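Local coordinates for outer surface protein (Bacillus cereus ATCC 14579, PDB 1X7F), which is of unknown function but probably hydrolyses glycosides of 6-phospho-N-acetylmuramic acid, at residues R27-S32 against L265-L270; D118-D123 against L141-N146; V147-A152 against Y183-R188; G169-Y174 against S200-T205; C221-H226 against K236-T241. All coordinates share one frame; numbering follows the deposited sequence.

The chain starts at the first strand of a parallel, TIM-type barrel. Contact 1 joins that start to the loop between helix 256-264 and strand 270-276, and so encloses the other four contacts in sequence. Contact 2 closes a beta-alpha-beta unit between strands 119-122 and 142-146. Contact 3 follows directly, tying the loop after strand 142-146 to helix 183-195. Contact 4 opens between the two segments of contact 3 and ends after them, so these two cross. It joins strands 167-170 and 201-204, closing the barrel. Contact 5 comes last within the large loop, and links 221-226 to helix 231-240. Trp239 of this helix packs back on Arg27 and Arg267 of contact 1.

Contact 1 (R27-S32 against L265-L270)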
# COMPACT_ATOMS: atom_id res chain seq x y z
N ARG A 27 9.06 2.14 -4.70
CA ARG A 27 7.94 1.40 -4.10
C ARG A 27 7.72 0.09 -4.85
O ARG A 27 7.60 0.08 -6.07
CB ARG A 27 6.66 2.25 -4.08
CG ARG A 27 6.71 3.33 -3.02
CD ARG A 27 5.60 4.36 -3.06
NE ARG A 27 5.88 5.44 -2.11
CZ ARG A 27 5.05 6.43 -1.82
NH1 ARG A 27 3.86 6.52 -2.41
NH2 ARG A 27 5.41 7.36 -0.94
N LYS A 28 7.70 -1.01 -4.11
CA LYS A 28 7.60 -2.33 -4.72
C LYS A 28 6.29 -2.99 -4.38
O LYS A 28 5.69 -2.69 -3.34
CB LYS A 28 8.74 -3.24 -4.26
CG LYS A 28 10.11 -2.87 -4.77
CD LYS A 28 11.11 -3.95 -4.35
CE LYS A 28 12.56 -3.56 -4.66
NZ LYS A 28 13.48 -4.76 -4.64
N LEU A 29 5.87 -3.89 -5.26
CA LEU A 29 4.81 -4.85 -4.97
C LEU A 29 5.43 -6.22 -4.71
O LEU A 29 6.37 -6.62 -5.39
CB LEU A 29 3.78 -4.91 -6.11
CG LEU A 29 2.70 -3.82 -6.03
CD1 LEU A 29 1.99 -3.66 -7.37
CD2 LEU A 29 1.70 -4.10 -4.86
N GLY A 30 4.89 -6.92 -3.72
CA GLY A 30 5.37 -8.25 -3.37
C GLY A 30 4.26 -9.28 -3.27
O GLY A 30 3.09 -8.92 -3.19
N ILE A 31 4.65 -10.55 -3.27
CA ILE A 31 3.76 -11.71 -3.09
C ILE A 31 4.37 -12.63 -2.03
O ILE A 31 5.60 -12.64 -1.84
CB ILE A 31 3.60 -12.52 -4.42
CG1 ILE A 31 4.97 -12.75 -5.10
CG2 ILE A 31 2.61 -11.82 -5.36
CD1 ILE A 31 5.04 -13.95 -6.09
N SER A 32 3.54 -13.42 -1.35
CA SER A 32 4.07 -14.41 -0.41
C SER A 32 3.95 -15.81 -0.98
O SER A 32 3.01 -16.08 -1.73
CB SER A 32 3.36 -14.32 0.94
OG SER A 32 3.69 -13.10 1.58
N LEU A 265 -2.05 0.21 -10.42
CA LEU A 265 -2.04 1.38 -9.56
C LEU A 265 -0.84 2.29 -9.82
O LEU A 265 0.26 1.81 -10.11
CB LEU A 265 -2.02 0.96 -8.10
CG LEU A 265 -3.24 0.27 -7.46
CD1 LEU A 265 -2.96 -0.08 -6.02
CD2 LEU A 265 -4.48 1.15 -7.54
N ASN A 266 -1.06 3.61 -9.70
CA ASN A 266 0.02 4.57 -9.54
C ASN A 266 0.50 4.50 -8.10
O ASN A 266 -0.27 4.70 -7.16
CB ASN A 266 -0.45 6.00 -9.91
CG ASN A 266 0.72 7.00 -10.04
OD1 ASN A 266 1.67 6.97 -9.27
ND2 ASN A 266 0.61 7.91 -11.00
N ARG A 267 1.78 4.20 -7.91
CA ARG A 267 2.29 3.89 -6.58
C ARG A 267 2.70 5.15 -5.83
O ARG A 267 2.79 5.14 -4.60
CB ARG A 267 3.51 2.97 -6.67
CG ARG A 267 3.23 1.68 -7.41
CD ARG A 267 4.40 0.69 -7.39
NE ARG A 267 4.12 -0.45 -8.25
CZ ARG A 267 5.01 -1.37 -8.59
NH1 ARG A 267 6.26 -1.30 -8.16
NH2 ARG A 267 4.65 -2.36 -9.39
N TYR A 268 2.92 6.20 -6.63
CA TYR A 268 3.54 7.46 -6.21
C TYR A 268 2.56 8.65 -6.25
O TYR A 268 2.97 9.80 -6.09
CB TYR A 268 4.77 7.75 -7.10
CG TYR A 268 5.69 6.55 -7.27
CD1 TYR A 268 5.62 5.75 -8.42
CD2 TYR A 268 6.61 6.20 -6.28
CE1 TYR A 268 6.46 4.64 -8.58
CE2 TYR A 268 7.45 5.10 -6.43
CZ TYR A 268 7.38 4.32 -7.58
OH TYR A 268 8.21 3.23 -7.73
N MET A 269 1.28 8.35 -6.48
CA MET A 269 0.18 9.31 -6.33
C MET A 269 -1.19 8.73 -6.03
O MET A 269 -1.58 7.71 -6.58
CB MET A 269 0.09 10.24 -7.52
CG MET A 269 -0.67 11.51 -7.17
SD MET A 269 -1.08 12.32 -8.66
CE MET A 269 -1.62 10.92 -9.63
N LEU A 270 -1.92 9.42 -5.17
CA LEU A 270 -3.27 9.04 -4.79
C LEU A 270 -4.26 9.13 -5.95
O LEU A 270 -4.34 10.16 -6.62
CB LEU A 270 -3.74 9.91 -3.64
CG LEU A 270 -5.07 9.54 -2.96
CD1 LEU A 270 -5.03 8.13 -2.36
CD2 LEU A 270 -5.34 10.58 -1.90
O HOH W 1 7.55 -4.03 -7.51
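This contact lies where the first strand of the TIM-type barrel begins, and there Arg27 meets Arg267 and Tyr268 of the loop that leads to strand 270-276 of the mixed sheet. The two arginines exchange bonds. Arg27 NH1 donates to Arg267 O at 2.8 Å, in the carbonyl plane and on a lone pair. Arg267 NH1 donates to Arg27 O, also at 2.8 Å, with the donor tilted 20° from the carbonyl plane. Each acceptor sits at the edge of the other residue's guanidinium. The Arg27 chain runs extended from CG to NE (chi2 171°, chi3 -172°), which carries its guanidinium along the loop past the Tyr268 ring. Arg267 NH2 also reaches Gly54 O, and Trp239 of helix 231-240 packs on both arginines. Leu29 CG lies over one face of the Arg267 guanidinium, toward the rim, and Leu29 CD1 is 3.6 Å from Arg267 NH2. A water accepts from Leu29 N at 2.8 Å and, weakly, from Arg267 NH1.

Contact 2 (D118-D123 against L141-N146)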
# COMPACT_ATOMS: atom_id res chain seq x y z
N ASP A 118 17.77 -13.22 -0.84
CA ASP A 118 18.38 -11.89 -0.84
C ASP A 118 18.48 -11.33 0.57
O ASP A 118 19.23 -10.38 0.82
CB ASP A 118 17.55 -10.95 -1.73
CG ASP A 118 17.64 -11.33 -3.20
OD1 ASP A 118 18.68 -11.02 -3.82
OD2 ASP A 118 16.74 -11.94 -3.82
N GLY A 119 17.72 -11.94 1.48
CA GLY A 119 17.68 -11.52 2.87
C GLY A 119 16.90 -12.47 3.75
O GLY A 119 16.26 -13.41 3.26
N ILE A 120 16.97 -12.23 5.05
CA ILE A 120 16.25 -13.02 6.04
C ILE A 120 15.49 -12.12 6.99
O ILE A 120 15.95 -11.02 7.31
CB ILE A 120 17.21 -13.94 6.86
CG1 ILE A 120 18.44 -13.17 7.33
CG2 ILE A 120 17.58 -15.19 6.06
CD1 ILE A 120 19.06 -13.75 8.57
N ARG A 121 14.32 -12.58 7.43
CA ARG A 121 13.54 -11.86 8.42
C ARG A 121 13.88 -12.31 9.83
O ARG A 121 14.09 -13.51 10.09
CB ARG A 121 12.04 -11.97 8.15
CG ARG A 121 11.21 -10.96 8.94
CD ARG A 121 9.88 -10.58 8.31
NE ARG A 121 9.15 -9.62 9.13
CZ ARG A 121 8.43 -9.95 10.19
NH1 ARG A 121 8.35 -11.22 10.56
NH2 ARG A 121 7.79 -9.02 10.88
N LEU A 122 13.99 -11.33 10.72
CA LEU A 122 14.10 -11.58 12.15
C LEU A 122 12.75 -11.21 12.76
O LEU A 122 12.53 -10.08 13.19
CB LEU A 122 15.25 -10.78 12.77
CG LEU A 122 16.67 -11.09 12.30
CD1 LEU A 122 17.65 -10.27 13.10
CD2 LEU A 122 17.01 -12.57 12.39
N ASP A 123 11.85 -12.20 12.75
CA ASP A 123 10.50 -12.07 13.28
C ASP A 123 10.51 -11.68 14.76
O ASP A 123 9.74 -10.81 15.21
CB ASP A 123 9.78 -13.41 13.07
CG ASP A 123 8.30 -13.33 13.37
OD1 ASP A 123 7.68 -12.29 13.07
OD2 ASP A 123 7.67 -14.28 13.90
N LEU A 141 23.67 -10.39 2.33
CA LEU A 141 22.28 -10.64 2.70
C LEU A 141 21.67 -9.46 3.45
O LEU A 141 22.32 -8.85 4.30
CB LEU A 141 22.18 -11.93 3.52
CG LEU A 141 22.41 -13.24 2.76
CD1 LEU A 141 22.81 -14.37 3.69
CD2 LEU A 141 21.16 -13.62 1.96
N LYS A 142 20.42 -9.14 3.12
CA LYS A 142 19.66 -8.12 3.84
C LYS A 142 19.14 -8.70 5.15
O LYS A 142 18.73 -9.86 5.19
CB LYS A 142 18.47 -7.63 3.00
CG LYS A 142 18.82 -6.81 1.77
CD LYS A 142 19.20 -5.37 2.11
CE LYS A 142 19.87 -4.68 0.94
NZ LYS A 142 21.09 -5.40 0.51
N ILE A 143 19.17 -7.90 6.21
CA ILE A 143 18.57 -8.31 7.48
C ILE A 143 17.25 -7.57 7.65
O ILE A 143 17.25 -6.36 7.91
CB ILE A 143 19.52 -8.05 8.69
CG1 ILE A 143 20.95 -8.58 8.45
CG2 ILE A 143 18.90 -8.61 9.98
CD1 ILE A 143 21.07 -10.07 8.13
N GLU A 144 16.14 -8.29 7.49
CA GLU A 144 14.81 -7.71 7.67
C GLU A 144 14.36 -7.76 9.13
O GLU A 144 14.32 -8.82 9.74
CB GLU A 144 13.78 -8.39 6.76
CG GLU A 144 12.41 -7.73 6.84
CD GLU A 144 11.51 -8.11 5.69
OE1 GLU A 144 11.44 -7.34 4.72
OE2 GLU A 144 10.86 -9.16 5.76
N LEU A 145 14.03 -6.59 9.66
CA LEU A 145 13.57 -6.48 11.04
C LEU A 145 12.04 -6.37 11.09
O LEU A 145 11.40 -5.97 10.11
CB LEU A 145 14.20 -5.26 11.72
CG LEU A 145 15.72 -5.13 11.74
CD1 LEU A 145 16.07 -3.75 12.23
CD2 LEU A 145 16.39 -6.20 12.60
N ASN A 146 11.48 -6.74 12.23
CA ASN A 146 10.06 -6.60 12.49
C ASN A 146 9.75 -5.14 12.82
O ASN A 146 10.22 -4.61 13.82
CB ASN A 146 9.64 -7.52 13.66
CG ASN A 146 8.13 -7.72 13.76
OD1 ASN A 146 7.33 -6.95 13.22
ND2 ASN A 146 7.74 -8.79 14.43
O HOH W 2 13.29 -8.06 14.33
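A beta-alpha-beta crossover of the TIM-type barrel brings strand 119-122 beside strand 142-146, with helix 129-134 as the connection. The axes of the two short strand segments run parallel, 23° apart. Ile120 N donates to Lys142 O at 3.0 Å, and Ile120 O accepts from Glu144 N at 2.7 Å. Ile120, Leu122, Ile143 and Leu145 point to the helix side, where Met134 packs on the first three. Leu122 CD1 meets Ile143 CG2 at 3.7 Å. Arg121 and Glu144 point to the other side of the sheet, and the extended Arg121 chain runs out past Glu144. Glu144 OE2 lies at the guanidinium edge, 3.8 Å from Arg121 NE in a long salt bridge. Arg121 NH1 makes a shorter one to Asp123 OD1, at 2.8 Å. At the C-terminal end of the pair, Asn146 ND2 donates to Asp123 O at 2.9 Å. Arg121 NH2 bonds to Cys170 O, and Glu144 OE1 pairs with Arg57. Arg121 is thus shared between Glu144 and Asp123, and this network would hold the side chains in place across several strands.

Contact 3 (V147-A152 against Y183-R188); sequences VSNDIA and YDYFIR
Tyr185 OH is gripped by three partners. It donates to Ser148 O at 2.7 Å, tilted 30° from the carbonyl plane. It accepts from Asp150 N at 3.1 Å. A water at the ring edge also donates to Tyr185 OH, at 2.9 Å. A chi1 of 177° sends the Tyr185 ring out from the helix to the loop. Tyr185 CE1 comes within 3.3 Å of Asp150 CB. The loop follows barrel strand 142-146 and bends through an inverse gamma turn centred on Asp150. Tyr185 and Arg188 belong to helix 183-195, on the outside of the TIM-type barrel. Arg188 NE donates to Asp150 OD2 in a nearly straight salt bridge of 3.1 Å. The carboxylate oxygen lies in the guanidinium plane, but the N-H comes from above the carboxylate plane. Asp150 OD1 has a second charged partner on the same helix, Arg192. At the buried end of the loop, Ser148 OG bonds to His171 ND1 and to Asn172 N.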
# COMPACT_ATOMS: atom_id res chain seq x y z
N VAL A 147 8.95 -4.49 11.98
CA VAL A 147 8.53 -3.10 12.22
C VAL A 147 7.46 -3.02 13.33
O VAL A 147 7.38 -2.01 14.03
CB VAL A 147 8.04 -2.41 10.93
CG1 VAL A 147 7.78 -0.92 11.14
CG2 VAL A 147 9.10 -2.55 9.85
N SER A 148 6.71 -4.11 13.50
CA SER A 148 5.50 -4.12 14.33
C SER A 148 5.67 -4.00 15.85
O SER A 148 4.69 -4.07 16.58
CB SER A 148 4.62 -5.33 13.99
OG SER A 148 4.32 -5.37 12.61
N ASN A 149 6.91 -3.83 16.32
CA ASN A 149 7.18 -3.62 17.74
C ASN A 149 7.59 -2.17 17.97
O ASN A 149 8.64 -1.73 17.49
CB ASN A 149 8.27 -4.59 18.23
CG ASN A 149 8.20 -4.85 19.74
OD1 ASN A 149 7.41 -4.26 20.47
ND2 ASN A 149 9.05 -5.76 20.20
N ASP A 150 6.76 -1.44 18.70
CA ASP A 150 6.93 0.01 18.89
C ASP A 150 7.89 0.33 20.04
O ASP A 150 7.50 0.92 21.05
CB ASP A 150 5.56 0.68 19.09
CG ASP A 150 5.65 2.19 19.31
OD1 ASP A 150 6.54 2.86 18.71
OD2 ASP A 150 4.86 2.78 20.07
N ILE A 151 9.14 -0.05 19.85
CA ILE A 151 10.19 0.20 20.83
C ILE A 151 11.43 0.76 20.12
O ILE A 151 11.54 0.69 18.89
CB ILE A 151 10.54 -1.09 21.60
CG1 ILE A 151 10.76 -2.26 20.63
CG2 ILE A 151 9.43 -1.41 22.61
CD1 ILE A 151 11.67 -3.35 21.15
N ALA A 152 12.35 1.33 20.91
CA ALA A 152 13.61 1.86 20.39
C ALA A 152 14.57 0.71 20.05
O ALA A 152 15.64 0.55 20.66
CB ALA A 152 14.23 2.82 21.39
N TYR A 183 -4.55 1.70 13.82
CA TYR A 183 -3.95 2.70 12.97
C TYR A 183 -2.84 3.53 13.64
O TYR A 183 -1.74 3.63 13.11
CB TYR A 183 -5.01 3.64 12.36
CG TYR A 183 -4.39 4.57 11.36
CD1 TYR A 183 -3.99 4.11 10.11
CD2 TYR A 183 -4.15 5.91 11.68
CE1 TYR A 183 -3.41 4.95 9.19
CE2 TYR A 183 -3.57 6.78 10.76
CZ TYR A 183 -3.20 6.29 9.53
OH TYR A 183 -2.61 7.12 8.62
N ASP A 184 -3.13 4.15 14.78
CA ASP A 184 -2.13 5.03 15.40
C ASP A 184 -0.86 4.27 15.81
O ASP A 184 0.24 4.80 15.67
CB ASP A 184 -2.71 5.81 16.58
CG ASP A 184 -3.73 6.88 16.16
OD1 ASP A 184 -3.70 7.39 15.00
OD2 ASP A 184 -4.61 7.30 16.95
N TYR A 185 -1.02 3.05 16.32
CA TYR A 185 0.12 2.21 16.68
C TYR A 185 0.98 1.89 15.45
O TYR A 185 2.20 2.01 15.48
CB TYR A 185 -0.33 0.93 17.41
CG TYR A 185 0.79 -0.02 17.77
CD1 TYR A 185 1.54 0.16 18.94
CD2 TYR A 185 1.11 -1.11 16.95
CE1 TYR A 185 2.57 -0.70 19.27
CE2 TYR A 185 2.14 -1.99 17.28
CZ TYR A 185 2.88 -1.77 18.43
OH TYR A 185 3.90 -2.62 18.77
N PHE A 186 0.31 1.49 14.37
CA PHE A 186 0.94 1.16 13.09
C PHE A 186 1.79 2.31 12.53
O PHE A 186 2.87 2.08 11.98
CB PHE A 186 -0.14 0.75 12.08
CG PHE A 186 0.30 0.79 10.64
CD1 PHE A 186 0.91 -0.32 10.06
CD2 PHE A 186 0.11 1.93 9.87
CE1 PHE A 186 1.32 -0.30 8.74
CE2 PHE A 186 0.52 1.96 8.53
CZ PHE A 186 1.12 0.84 7.98
N ILE A 187 1.29 3.53 12.68
CA ILE A 187 2.00 4.73 12.26
C ILE A 187 3.24 5.00 13.12
O ILE A 187 4.32 5.24 12.57
CB ILE A 187 1.03 5.95 12.23
CG1 ILE A 187 -0.06 5.78 11.15
CG2 ILE A 187 1.80 7.28 12.10
CD1 ILE A 187 0.41 5.86 9.67
N ARG A 188 3.10 4.96 14.44
CA ARG A 188 4.26 5.11 15.34
C ARG A 188 5.38 4.14 14.95
O ARG A 188 6.53 4.55 14.82
CB ARG A 188 3.88 4.91 16.82
CG ARG A 188 3.09 6.07 17.44
CD ARG A 188 3.00 6.07 18.98
NE ARG A 188 2.58 4.78 19.54
CZ ARG A 188 1.31 4.38 19.72
NH1 ARG A 188 0.29 5.18 19.40
NH2 ARG A 188 1.06 3.19 20.24
O HOH W 3 5.36 -2.33 21.26

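Contact 4 (G169-Y174 against S200-T205)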
# COMPACT_ATOMS: atom_id res chain seq x y z
N GLY A 169 12.95 -3.42 6.81
CA GLY A 169 11.92 -3.70 7.79
C GLY A 169 10.62 -4.16 7.16
O GLY A 169 10.20 -3.65 6.11
N CYS A 170 9.97 -5.12 7.80
CA CYS A 170 8.63 -5.52 7.39
C CYS A 170 7.77 -5.79 8.61
O CYS A 170 8.19 -6.44 9.56
CB CYS A 170 8.67 -6.73 6.46
SG CYS A 170 7.07 -7.23 5.79
N HIS A 171 6.54 -5.28 8.56
CA HIS A 171 5.53 -5.53 9.56
C HIS A 171 5.13 -7.00 9.60
O HIS A 171 5.37 -7.73 8.63
CB HIS A 171 4.30 -4.72 9.24
CG HIS A 171 4.34 -3.33 9.77
ND1 HIS A 171 3.98 -3.01 11.06
CD2 HIS A 171 4.63 -2.15 9.16
CE1 HIS A 171 4.08 -1.71 11.24
NE2 HIS A 171 4.48 -1.16 10.10
N ASN A 172 4.51 -7.43 10.71
CA ASN A 172 3.84 -8.73 10.79
C ASN A 172 2.53 -8.69 10.02
O ASN A 172 2.00 -7.61 9.72
CB ASN A 172 3.52 -9.13 12.23
CG ASN A 172 4.70 -9.70 12.98
OD1 ASN A 172 5.53 -10.42 12.43
ND2 ASN A 172 4.76 -9.39 14.27
N PHE A 173 1.98 -9.86 9.71
CA PHE A 173 0.59 -9.93 9.31
C PHE A 173 -0.13 -10.70 10.41
O PHE A 173 0.53 -11.27 11.28
CB PHE A 173 0.38 -10.53 7.90
CG PHE A 173 0.96 -11.92 7.70
CD1 PHE A 173 0.61 -12.98 8.53
CD2 PHE A 173 1.80 -12.17 6.61
CE1 PHE A 173 1.11 -14.25 8.33
CE2 PHE A 173 2.32 -13.44 6.38
CZ PHE A 173 1.98 -14.50 7.26
N TYR A 174 -1.47 -10.69 10.37
CA TYR A 174 -2.28 -11.21 11.48
C TYR A 174 -3.42 -12.11 11.00
O TYR A 174 -4.45 -11.61 10.52
CB TYR A 174 -2.77 -10.04 12.36
CG TYR A 174 -1.61 -9.33 13.00
CD1 TYR A 174 -0.97 -8.28 12.34
CD2 TYR A 174 -1.09 -9.77 14.23
CE1 TYR A 174 0.16 -7.65 12.91
CE2 TYR A 174 0.02 -9.15 14.81
CZ TYR A 174 0.64 -8.10 14.14
OH TYR A 174 1.73 -7.49 14.71
N SER A 200 10.72 0.17 4.40
CA SER A 200 9.63 -0.47 5.13
C SER A 200 8.69 -1.22 4.20
O SER A 200 8.63 -0.93 3.00
CB SER A 200 8.84 0.55 5.95
OG SER A 200 8.30 1.55 5.11
N ALA A 201 7.98 -2.18 4.76
CA ALA A 201 6.98 -2.95 4.04
C ALA A 201 5.87 -3.39 5.01
O ALA A 201 6.10 -3.53 6.21
CB ALA A 201 7.65 -4.17 3.35
N ALA A 202 4.68 -3.59 4.47
CA ALA A 202 3.56 -4.16 5.22
C ALA A 202 2.79 -5.11 4.30
O ALA A 202 2.99 -5.11 3.07
CB ALA A 202 2.62 -3.06 5.77
N PHE A 203 1.88 -5.86 4.91
CA PHE A 203 1.11 -6.91 4.23
C PHE A 203 -0.34 -6.52 3.99
O PHE A 203 -1.00 -5.92 4.85
CB PHE A 203 1.12 -8.18 5.07
CG PHE A 203 2.43 -8.94 5.03
CD1 PHE A 203 3.31 -8.89 6.12
CD2 PHE A 203 2.76 -9.73 3.93
CE1 PHE A 203 4.49 -9.64 6.11
CE2 PHE A 203 3.93 -10.46 3.91
CZ PHE A 203 4.80 -10.41 5.00
N ILE A 204 -0.83 -6.89 2.81
CA ILE A 204 -2.25 -6.80 2.50
C ILE A 204 -2.79 -8.20 2.20
O ILE A 204 -2.02 -9.14 1.96
CB ILE A 204 -2.49 -5.85 1.29
CG1 ILE A 204 -1.89 -6.42 -0.01
CG2 ILE A 204 -2.01 -4.44 1.62
CD1 ILE A 204 -2.18 -5.58 -1.24
N THR A 205 -4.10 -8.33 2.22
CA THR A 205 -4.72 -9.64 2.06
C THR A 205 -5.57 -9.75 0.80
O THR A 205 -6.35 -8.85 0.46
CB THR A 205 -5.51 -10.01 3.33
OG1 THR A 205 -5.94 -11.37 3.25
CG2 THR A 205 -6.80 -9.20 3.45
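The ring of Phe203 is met from both sides by the other segment, by an aromatic edge on one and a sulfur on the other. Phe173 makes a T-shaped, edge-to-face pair with it, centroids 4.8 Å apart and planes at 72°. Phe173 CD2 stands over the centre of the Phe203 ring, 3.6 Å from Phe203 CD1. The Phe173 CG lies between its own backbone N and carbonyl carbon (chi1 57°), which turns the ring back toward Phe203. Cys170 SG makes an oblique sulfur-aromatic contact from the opposite side of the ring plane, 3.5 Å from Phe203 CE1. His171 O lies at the edge, 3.3 Å from that same CE1. Nearby, His171 N donates to Ala201 O at 3.0 Å in an almost straight backbone bond. Cys170 SG also packs on Ala201 CB, at 4.0 Å. Here strands 167-170 and 201-204 come side by side and close the TIM-type barrel. Strand 142-146 flanks the first and strand 246-249 the second, and helix 231-240 packs on Ile204.

Contact 5 (C221-H226 against K236-T241)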
# COMPACT_ATOMS: atom_id res chain seq x y z
N CYS A 221 -3.17 -9.63 6.65
CA CYS A 221 -2.79 -8.23 6.48
C CYS A 221 -2.20 -7.71 7.78
O CYS A 221 -2.33 -8.35 8.82
CB CYS A 221 -4.01 -7.38 6.07
SG CYS A 221 -5.41 -7.62 7.19
N THR A 222 -1.55 -6.55 7.70
CA THR A 222 -0.94 -5.91 8.86
C THR A 222 -1.94 -5.07 9.67
O THR A 222 -2.05 -5.24 10.89
CB THR A 222 0.22 -5.01 8.40
OG1 THR A 222 1.28 -5.82 7.88
CG2 THR A 222 0.83 -4.29 9.60
N LEU A 223 -2.62 -4.15 9.00
CA LEU A 223 -3.64 -3.31 9.65
C LEU A 223 -4.92 -4.10 9.78
O LEU A 223 -5.38 -4.72 8.80
CB LEU A 223 -3.91 -2.03 8.83
CG LEU A 223 -2.96 -0.86 9.06
CD1 LEU A 223 -2.95 0.11 7.86
CD2 LEU A 223 -3.27 -0.11 10.38
N GLU A 224 -5.52 -4.07 10.96
CA GLU A 224 -6.80 -4.77 11.14
C GLU A 224 -7.86 -4.22 10.19
O GLU A 224 -8.65 -5.00 9.64
CB GLU A 224 -7.28 -4.72 12.60
CG GLU A 224 -8.54 -5.54 12.87
CD GLU A 224 -8.40 -6.99 12.41
OE1 GLU A 224 -7.29 -7.55 12.51
OE2 GLU A 224 -9.41 -7.59 11.95
N GLU A 225 -7.86 -2.91 9.98
CA GLU A 225 -8.92 -2.24 9.19
C GLU A 225 -8.93 -2.66 7.72
O GLU A 225 -9.91 -2.41 7.00
CB GLU A 225 -8.82 -0.71 9.32
CG GLU A 225 -7.51 -0.13 8.76
CD GLU A 225 -7.25 1.26 9.29
OE1 GLU A 225 -6.94 1.41 10.51
OE2 GLU A 225 -7.35 2.22 8.49
N HIS A 226 -7.85 -3.31 7.29
CA HIS A 226 -7.70 -3.76 5.92
C HIS A 226 -8.29 -5.14 5.65
O HIS A 226 -8.43 -5.53 4.50
CB HIS A 226 -6.22 -3.77 5.53
CG HIS A 226 -5.64 -2.42 5.25
ND1 HIS A 226 -4.31 -2.22 4.96
CD2 HIS A 226 -6.22 -1.19 5.20
CE1 HIS A 226 -4.09 -0.94 4.75
NE2 HIS A 226 -5.24 -0.29 4.88
N LYS A 236 -3.37 1.18 -1.82
CA LYS A 236 -3.53 2.63 -1.89
C LYS A 236 -3.31 3.23 -0.51
O LYS A 236 -2.56 4.19 -0.35
CB LYS A 236 -4.93 3.02 -2.39
CG LYS A 236 -5.15 2.92 -3.91
CD LYS A 236 -6.61 3.35 -4.27
CE LYS A 236 -6.90 3.16 -5.74
NZ LYS A 236 -8.07 3.95 -6.20
N HIS A 237 -3.96 2.66 0.50
CA HIS A 237 -3.85 3.19 1.84
C HIS A 237 -2.41 3.17 2.37
O HIS A 237 -1.90 4.21 2.80
CB HIS A 237 -4.83 2.48 2.78
CG HIS A 237 -4.88 3.08 4.15
ND1 HIS A 237 -5.40 2.40 5.23
CD2 HIS A 237 -4.50 4.29 4.61
CE1 HIS A 237 -5.32 3.16 6.30
NE2 HIS A 237 -4.78 4.31 5.95
N LEU A 238 -1.77 2.01 2.33
CA LEU A 238 -0.37 1.87 2.78
C LEU A 238 0.60 2.89 2.14
O LEU A 238 1.41 3.51 2.84
CB LEU A 238 0.13 0.44 2.55
CG LEU A 238 -0.55 -0.67 3.37
CD1 LEU A 238 0.06 -2.02 3.06
CD2 LEU A 238 -0.45 -0.38 4.86
N TRP A 239 0.50 3.07 0.83
CA TRP A 239 1.32 4.04 0.12
C TRP A 239 0.94 5.47 0.44
O TRP A 239 1.82 6.33 0.49
CB TRP A 239 1.30 3.80 -1.40
CG TRP A 239 2.11 2.61 -1.87
CD1 TRP A 239 3.34 2.21 -1.41
CD2 TRP A 239 1.77 1.71 -2.94
NE1 TRP A 239 3.76 1.09 -2.10
CE2 TRP A 239 2.83 0.77 -3.04
CE3 TRP A 239 0.68 1.59 -3.82
CZ2 TRP A 239 2.81 -0.28 -3.98
CZ3 TRP A 239 0.67 0.55 -4.75
CH2 TRP A 239 1.72 -0.38 -4.80
N ALA A 240 -0.35 5.74 0.65
CA ALA A 240 -0.80 7.10 1.00
C ALA A 240 -0.33 7.60 2.37
O ALA A 240 -0.29 8.79 2.61
CB ALA A 240 -2.34 7.24 0.87
N THR A 241 0.01 6.69 3.29
CA THR A 241 0.54 7.10 4.61
C THR A 241 1.89 7.83 4.44
O THR A 241 2.27 8.64 5.28
CB THR A 241 0.72 5.90 5.58
OG1 THR A 241 1.64 4.95 5.03
CG2 THR A 241 -0.60 5.09 5.78
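The imidazoles of His226 and His237 meet rim to rim, with planes at 71° and neither over the face of the other. Leu223 CB sits over one face of the His226 ring, toward its rim. The edge of that ring takes His237 ND1 and Leu238 CD2, the latter 3.7 Å from His226 CE1. The His237 ring has His226 NE2 and Glu225 OE2 at its edge, and Leu223 CD1 comes in obliquely. Outside the two segments, Phe370 makes an edge-to-face pair with His237. The central bond is His226 NE2 to His237 ND1, at 2.7 Å, and either nitrogen could be the donor. With chi1 at -174°, His237 reaches out from helix 231-240 to the short 3-10 turn at 224-226. Glu225 OE2 approaches His237 CE1 to 3.1 Å, with the carboxylate 30° from the ring plane. Beside the histidines, Leu223 CD1 packs on Leu238 CD2 at 3.9 Å, and Phe186 of helix 183-195 touches both leucines. The contact thus joins the loop after barrel strand 201-204 to the helix that follows it. His237 NE2 bonds to Tyr374 OH, so both of its nitrogens have partners. The tautomers of the two histidines are probably coupled, since one must donate where the other accepts. The Glu225 carboxylate would probably polarise the His237 C-H that faces it.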